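Local structure of odorant-binding protein 2a (Homo sapiens, 4RUN) at residues Ile84-Leu89 with Asn112-Asn117; Pro90-Tyr95 with Leu122-Glu127. The protein binds and carries small hydrophobic volatile molecules, with higher affinity for aldehydes and large fatty acids. The protein carries 2 engineered substitutions. All blocks are in the same frame, centred on the assembly; numbering follows the deposited sequence.

Interaction 1: residues Ile84-Leu89 with Asn112-Asn117. Engineered in segment 112-117: N112 (natural residue Lys).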
loop_
_atom_site.group_PDB
_atom_site.type_symbol
_atom_site.label_atom_id
_atom_site.label_comp_id
_atom_site.label_asym_id
_atom_site.label_seq_id
_atom_site.Cartn_x
_atom_site.Cartn_y
_atom_site.Cartn_z
ATOM N N ILE A 84 2.512 8.986 -3.723
ATOM C CA ILE A 84 2.046 8.156 -2.620
ATOM C C ILE A 84 1.447 9.028 -1.512
ATOM O O ILE A 84 2.136 9.875 -0.945
ATOM C CB ILE A 84 3.221 7.356 -2.022
ATOM C CG1 ILE A 84 3.751 6.332 -3.024
ATOM C CG2 ILE A 84 2.803 6.631 -0.750
ATOM C CD1 ILE A 84 5.192 5.939 -2.760
ATOM N N TYR A 85 0.178 8.778 -1.192
ATOM C CA TYR A 85 -0.566 9.530 -0.179
ATOM C C TYR A 85 -0.899 8.602 0.968
ATOM O O TYR A 85 -1.308 7.464 0.740
ATOM C CB TYR A 85 -1.874 10.074 -0.753
ATOM C CG TYR A 85 -1.689 10.864 -2.025
ATOM C CD1 TYR A 85 -1.343 10.233 -3.217
ATOM C CD2 TYR A 85 -1.839 12.234 -2.040
ATOM C CE1 TYR A 85 -1.157 10.945 -4.383
ATOM C CE2 TYR A 85 -1.656 12.958 -3.210
ATOM C CZ TYR A 85 -1.316 12.301 -4.382
ATOM O OH TYR A 85 -1.127 13.000 -5.558
ATOM N N LEU A 86 -0.702 9.076 2.192
ATOM C CA LEU A 86 -1.136 8.354 3.375
ATOM C C LEU A 86 -2.237 9.189 3.979
ATOM O O LEU A 86 -2.035 10.362 4.267
ATOM C CB LEU A 86 0.017 8.141 4.368
ATOM C CG LEU A 86 -0.178 7.023 5.410
ATOM C CD1 LEU A 86 -0.408 5.673 4.739
ATOM C CD2 LEU A 86 0.999 6.919 6.378
ATOM N N GLN A 87 -3.409 8.586 4.143
ATOM C CA GLN A 87 -4.576 9.281 4.682
ATOM C C GLN A 87 -5.163 8.471 5.826
ATOM O O GLN A 87 -5.198 7.244 5.771
ATOM C CB GLN A 87 -5.652 9.458 3.618
ATOM C CG GLN A 87 -5.185 10.075 2.306
ATOM C CD GLN A 87 -6.261 9.998 1.231
ATOM O OE1 GLN A 87 -7.460 9.950 1.537
ATOM N NE2 GLN A 87 -5.839 9.988 -0.036
ATOM N N GLU A 88 -5.622 9.169 6.856
ATOM C CA GLU A 88 -6.295 8.535 7.976
ATOM C C GLU A 88 -7.628 7.997 7.446
ATOM O O GLU A 88 -8.290 8.654 6.642
ATOM C CB GLU A 88 -6.438 9.524 9.151
ATOM C CG GLU A 88 -6.060 8.898 10.482
ATOM C CD GLU A 88 -5.759 9.906 11.579
ATOM O OE1 GLU A 88 -5.573 11.097 11.274
ATOM O OE2 GLU A 88 -5.728 9.507 12.758
ATOM N N LEU A 89 -7.961 6.759 7.802
ATOM C CA LEU A 89 -9.242 6.181 7.426
ATOM C C LEU A 89 -10.197 6.438 8.598
ATOM O O LEU A 89 -10.111 5.778 9.643
ATOM C CB LEU A 89 -9.114 4.690 7.135
ATOM C CG LEU A 89 -10.387 4.003 6.630
ATOM C CD1 LEU A 89 -10.905 4.647 5.343
ATOM C CD2 LEU A 89 -10.124 2.520 6.407
ATOM N N ASN A 112 -4.184 0.670 -0.597
ATOM C CA ASN A 112 -3.896 -0.345 0.393
ATOM C C ASN A 112 -4.365 0.100 1.757
ATOM O O ASN A 112 -4.096 1.223 2.183
ATOM C CB ASN A 112 -2.403 -0.647 0.417
ATOM C CG ASN A 112 -1.879 -1.056 -0.942
ATOM O OD1 ASN A 112 -2.157 -2.147 -1.414
ATOM N ND2 ASN A 112 -1.151 -0.168 -1.589
ATOM N N LEU A 113 -5.098 -0.780 2.422
ATOM C CA LEU A 113 -5.508 -0.562 3.785
ATOM C C LEU A 113 -4.356 -0.984 4.663
ATOM O O LEU A 113 -3.934 -2.141 4.624
ATOM C CB LEU A 113 -6.749 -1.391 4.101
ATOM C CG LEU A 113 -7.296 -1.241 5.518
ATOM C CD1 LEU A 113 -7.746 0.185 5.757
ATOM C CD2 LEU A 113 -8.443 -2.201 5.741
ATOM N N VAL A 114 -3.869 -0.064 5.480
ATOM C CA VAL A 114 -2.702 -0.322 6.307
ATOM C C VAL A 114 -2.924 0.087 7.763
ATOM O O VAL A 114 -3.629 1.054 8.048
ATOM C CB VAL A 114 -1.459 0.396 5.738
ATOM C CG1 VAL A 114 -1.113 -0.196 4.391
ATOM C CG2 VAL A 114 -1.693 1.901 5.588
ATOM N N GLY A 115 -2.325 -0.664 8.686
ATOM C CA GLY A 115 -2.438 -0.349 10.099
ATOM C C GLY A 115 -1.294 -0.881 10.924
ATOM O O GLY A 115 -0.517 -1.719 10.480
ATOM N N ARG A 116 -1.187 -0.374 12.136
ATOM C CA ARG A 116 -0.142 -0.802 13.043
ATOM C C ARG A 116 -0.442 -2.182 13.585
ATOM O O ARG A 116 0.452 -3.007 13.805
ATOM C CB ARG A 116 -0.059 0.184 14.192
ATOM C CG ARG A 116 0.369 1.561 13.740
ATOM C CD ARG A 116 1.826 1.540 13.368
ATOM N NE ARG A 116 2.363 2.883 13.246
ATOM C CZ ARG A 116 3.612 3.140 12.887
ATOM N NH1 ARG A 116 4.025 4.394 12.796
ATOM N NH2 ARG A 116 4.443 2.137 12.615
ATOM N N ASN A 117 -1.724 -2.415 13.799
ATOM C CA ASN A 117 -2.196 -3.631 14.384
ATOM C C ASN A 117 -2.477 -4.556 13.234
ATOM O O ASN A 117 -3.099 -4.134 12.276
ATOM C CB ASN A 117 -3.485 -3.342 15.150
ATOM C CG ASN A 117 -3.710 -4.303 16.276
ATOM O OD1 ASN A 117 -2.880 -4.409 17.177
ATOM N ND2 ASN A 117 -4.817 -5.030 16.226
#
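L89 and L113 meet through one methyl each, CD2 of L89 lying 3.4 Å from CD1 of L113, with the two side chains set at about a right angle. In L113 the CG lies anti to the backbone N (chi1 -179°), which swings the branched end out towards L89 although the side chain does not start off in that direction. L89 has the same pair of torsions, but its side chain leaves the backbone facing 112-117. The pair lies beneath helix 122-134, where L89 touches L131 and L113 touches L125 and F128.

The neighbouring contact is built from L86 and V114: CD1 of L86 stands 4.1 Å from CG2 of V114. With CG1 of V114 anti to the carbonyl carbon (chi1 -65°), CG2 takes the position between the backbone N and the carbonyl carbon, and the two side chains run obliquely past each other. V114 also packs on W14, so L113 and V114, adjacent in the strand, serve different surroundings.

No hydrogen bond joins the segments, because strand 95-103 runs between them and pairs with both; only side chains reach across. All four touching residues are buried. Further on, R116 makes a cation-pi contact with W14 and donates to the carbonyls of T11 and T13. This arginine-tryptophan pairing near one end of an up-and-down antiparallel barrel is characteristic of the lipocalin fold.

Interaction 2: residues Pro90-Tyr95 with Leu122-Glu127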
loop_
_atom_site.group_PDB
_atom_site.type_symbol
_atom_site.label_atom_id
_atom_site.label_comp_id
_atom_site.label_asym_id
_atom_site.label_seq_id
_atom_site.Cartn_x
_atom_site.Cartn_y
_atom_site.Cartn_z
ATOM N N PRO A 90 -11.108 7.410 8.438
ATOM C CA PRO A 90 -11.969 7.809 9.553
ATOM C C PRO A 90 -12.849 6.702 10.148
ATOM O O PRO A 90 -13.332 5.821 9.432
ATOM C CB PRO A 90 -12.842 8.906 8.939
ATOM C CG PRO A 90 -12.066 9.419 7.778
ATOM C CD PRO A 90 -11.372 8.211 7.226
ATOM N N GLY A 91 -13.049 6.771 11.460
ATOM C CA GLY A 91 -13.878 5.813 12.182
ATOM C C GLY A 91 -13.144 4.565 12.609
ATOM O O GLY A 91 -13.732 3.638 13.173
ATOM N N THR A 92 -11.851 4.532 12.339
ATOM C CA THR A 92 -11.039 3.394 12.725
ATOM C C THR A 92 -9.622 3.899 12.948
ATOM O O THR A 92 -9.341 5.107 12.829
ATOM C CB THR A 92 -11.083 2.255 11.679
ATOM O OG1 THR A 92 -10.107 1.263 12.016
ATOM C CG2 THR A 92 -10.800 2.785 10.304
ATOM N N ASP A 93 -8.739 2.965 13.272
ATOM C CA ASP A 93 -7.367 3.287 13.626
ATOM C C ASP A 93 -6.376 2.893 12.527
ATOM O O ASP A 93 -5.185 2.702 12.796
ATOM C CB ASP A 93 -7.039 2.614 14.959
ATOM C CG ASP A 93 -8.018 3.011 16.062
ATOM O OD1 ASP A 93 -8.265 4.226 16.229
ATOM O OD2 ASP A 93 -8.552 2.107 16.740
ATOM N N ASP A 94 -6.874 2.821 11.290
ATOM C CA ASP A 94 -6.063 2.466 10.142
ATOM C C ASP A 94 -5.952 3.642 9.195
ATOM O O ASP A 94 -6.634 4.661 9.348
ATOM C CB ASP A 94 -6.670 1.274 9.400
ATOM C CG ASP A 94 -6.584 -0.014 10.185
ATOM O OD1 ASP A 94 -5.706 -0.159 11.047
ATOM O OD2 ASP A 94 -7.403 -0.907 9.946
ATOM N N TYR A 95 -5.079 3.482 8.212
ATOM C CA TYR A 95 -4.823 4.497 7.214
ATOM C C TYR A 95 -5.030 3.874 5.843
ATOM O O TYR A 95 -5.058 2.648 5.711
ATOM C CB TYR A 95 -3.384 4.974 7.317
ATOM C CG TYR A 95 -3.052 5.858 8.490
ATOM C CD1 TYR A 95 -2.779 5.322 9.742
ATOM C CD2 TYR A 95 -2.945 7.229 8.330
ATOM C CE1 TYR A 95 -2.432 6.137 10.810
ATOM C CE2 TYR A 95 -2.609 8.051 9.384
ATOM C CZ TYR A 95 -2.349 7.505 10.624
ATOM O OH TYR A 95 -2.009 8.334 11.680
ATOM N N LEU A 122 -14.083 -5.951 10.355
ATOM C CA LEU A 122 -14.906 -5.872 9.165
ATOM C C LEU A 122 -15.351 -4.434 8.929
ATOM O O LEU A 122 -15.496 -4.022 7.791
ATOM C CB LEU A 122 -16.125 -6.787 9.284
ATOM C CG LEU A 122 -17.111 -6.721 8.112
ATOM C CD1 LEU A 122 -16.416 -6.965 6.777
ATOM C CD2 LEU A 122 -18.249 -7.702 8.301
ATOM N N GLU A 123 -15.562 -3.667 9.992
ATOM C CA GLU A 123 -16.033 -2.291 9.846
ATOM C C GLU A 123 -14.953 -1.447 9.170
ATOM O O GLU A 123 -15.256 -0.574 8.376
ATOM C CB GLU A 123 -16.453 -1.692 11.197
ATOM C CG GLU A 123 -17.419 -0.520 11.065
ATOM C CD GLU A 123 -18.116 -0.125 12.380
ATOM O OE1 GLU A 123 -17.622 -0.463 13.489
ATOM O OE2 GLU A 123 -19.187 0.530 12.300
ATOM N N ALA A 124 -13.696 -1.752 9.441
ATOM C CA ALA A 124 -12.598 -1.074 8.787
ATOM C C ALA A 124 -12.505 -1.407 7.284
ATOM O O ALA A 124 -12.259 -0.527 6.451
ATOM C CB ALA A 124 -11.310 -1.424 9.487
ATOM N N LEU A 125 -12.742 -2.667 6.936
ATOM C CA LEU A 125 -12.777 -3.063 5.537
ATOM C C LEU A 125 -13.894 -2.370 4.803
ATOM O O LEU A 125 -13.777 -2.080 3.620
ATOM C CB LEU A 125 -12.963 -4.583 5.403
ATOM C CG LEU A 125 -11.756 -5.449 5.755
ATOM C CD1 LEU A 125 -12.110 -6.924 5.664
ATOM C CD2 LEU A 125 -10.604 -5.121 4.824
ATOM N N GLU A 126 -14.996 -2.137 5.497
ATOM C CA GLU A 126 -16.131 -1.464 4.900
ATOM C C GLU A 126 -15.877 0.014 4.627
ATOM O O GLU A 126 -16.325 0.547 3.614
ATOM C CB GLU A 126 -17.317 -1.560 5.840
ATOM C CG GLU A 126 -18.594 -1.899 5.129
ATOM C CD GLU A 126 -18.606 -3.333 4.690
ATOM O OE1 GLU A 126 -18.598 -4.196 5.582
ATOM O OE2 GLU A 126 -18.623 -3.582 3.476
ATOM N N GLU A 127 -15.211 0.682 5.560
ATOM C CA GLU A 127 -14.843 2.089 5.364
ATOM C C GLU A 127 -13.861 2.220 4.205
ATOM O O GLU A 127 -13.942 3.169 3.423
ATOM C CB GLU A 127 -14.214 2.681 6.625
ATOM C CG GLU A 127 -15.184 2.850 7.766
ATOM C CD GLU A 127 -16.345 3.745 7.399
ATOM O OE1 GLU A 127 -17.497 3.300 7.611
ATOM O OE2 GLU A 127 -16.110 4.877 6.907
#
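A124 presents its CB to two side-chain oxygens of the 90-95 loop. OG1 of T92 lies 3.9 Å from CB of A124, and OD2 of D94 lies 4.0 Å from the same methyl. The two oxygens approach from directions roughly 60° apart, and no hydrogen bond crosses the contact; the small alanine allows the loop to come near the helix, with the CA atoms of T92 and A124 6.2 Å apart. T92 carries its hydroxyl anti to the backbone N (chi1 171°), which brings OG1 over the alanine methyl. A turn further along the helix, CG of E127 packs 3.9 Å from the carbonyl O of P90. The glutamate chain bends at its second torsion (chi2 -59°), so its carboxylate also stays near that carbonyl, OE2 lying 3.9 Å from O of P90 without bonding to it.

In the lipocalin fold a helix after the last long barrel strand lies against the outside of the barrel, and here its first turns, within 122-134, rest beside the loop joining strands 82-88 and 95-103.

The acidic groups have their stronger partners in a second shell. OD1 of D94 forms a salt bridge with NZ of K17, which probably helps fix the carboxylate next to A124 and offset its buried charge. E127 uses OE1 for a salt bridge to K130, within its own helix. G91, with a positive phi, turns the chain between P90 and T92. In the first helical turn, which carries A124, the backbone N of E123 donates a hydrogen bond to the side-chain OD1 of N121.

Interaction 1 is wholly buried and apolar, relating two barrel strands across the one between them; interaction 2 is partly buried, nearer the surface, and sets polar loop groups against a helix. Their segments alternate along the chain and meet directly: probable hydrogen bonds run from Y95 N to V114 O (2.8 Å) and from L89 N to D94 O (2.9 Å), so the end of the 90-95 loop is tied to both segments of interaction 1. Helix 122-134 serves both: E127, which meets the loop at P90, also touches L89. Where the first packs methyl on methyl, the second sets an alanine methyl and a glutamate against loop oxygens, D94 and E127 pairing with K17 and K130 outside.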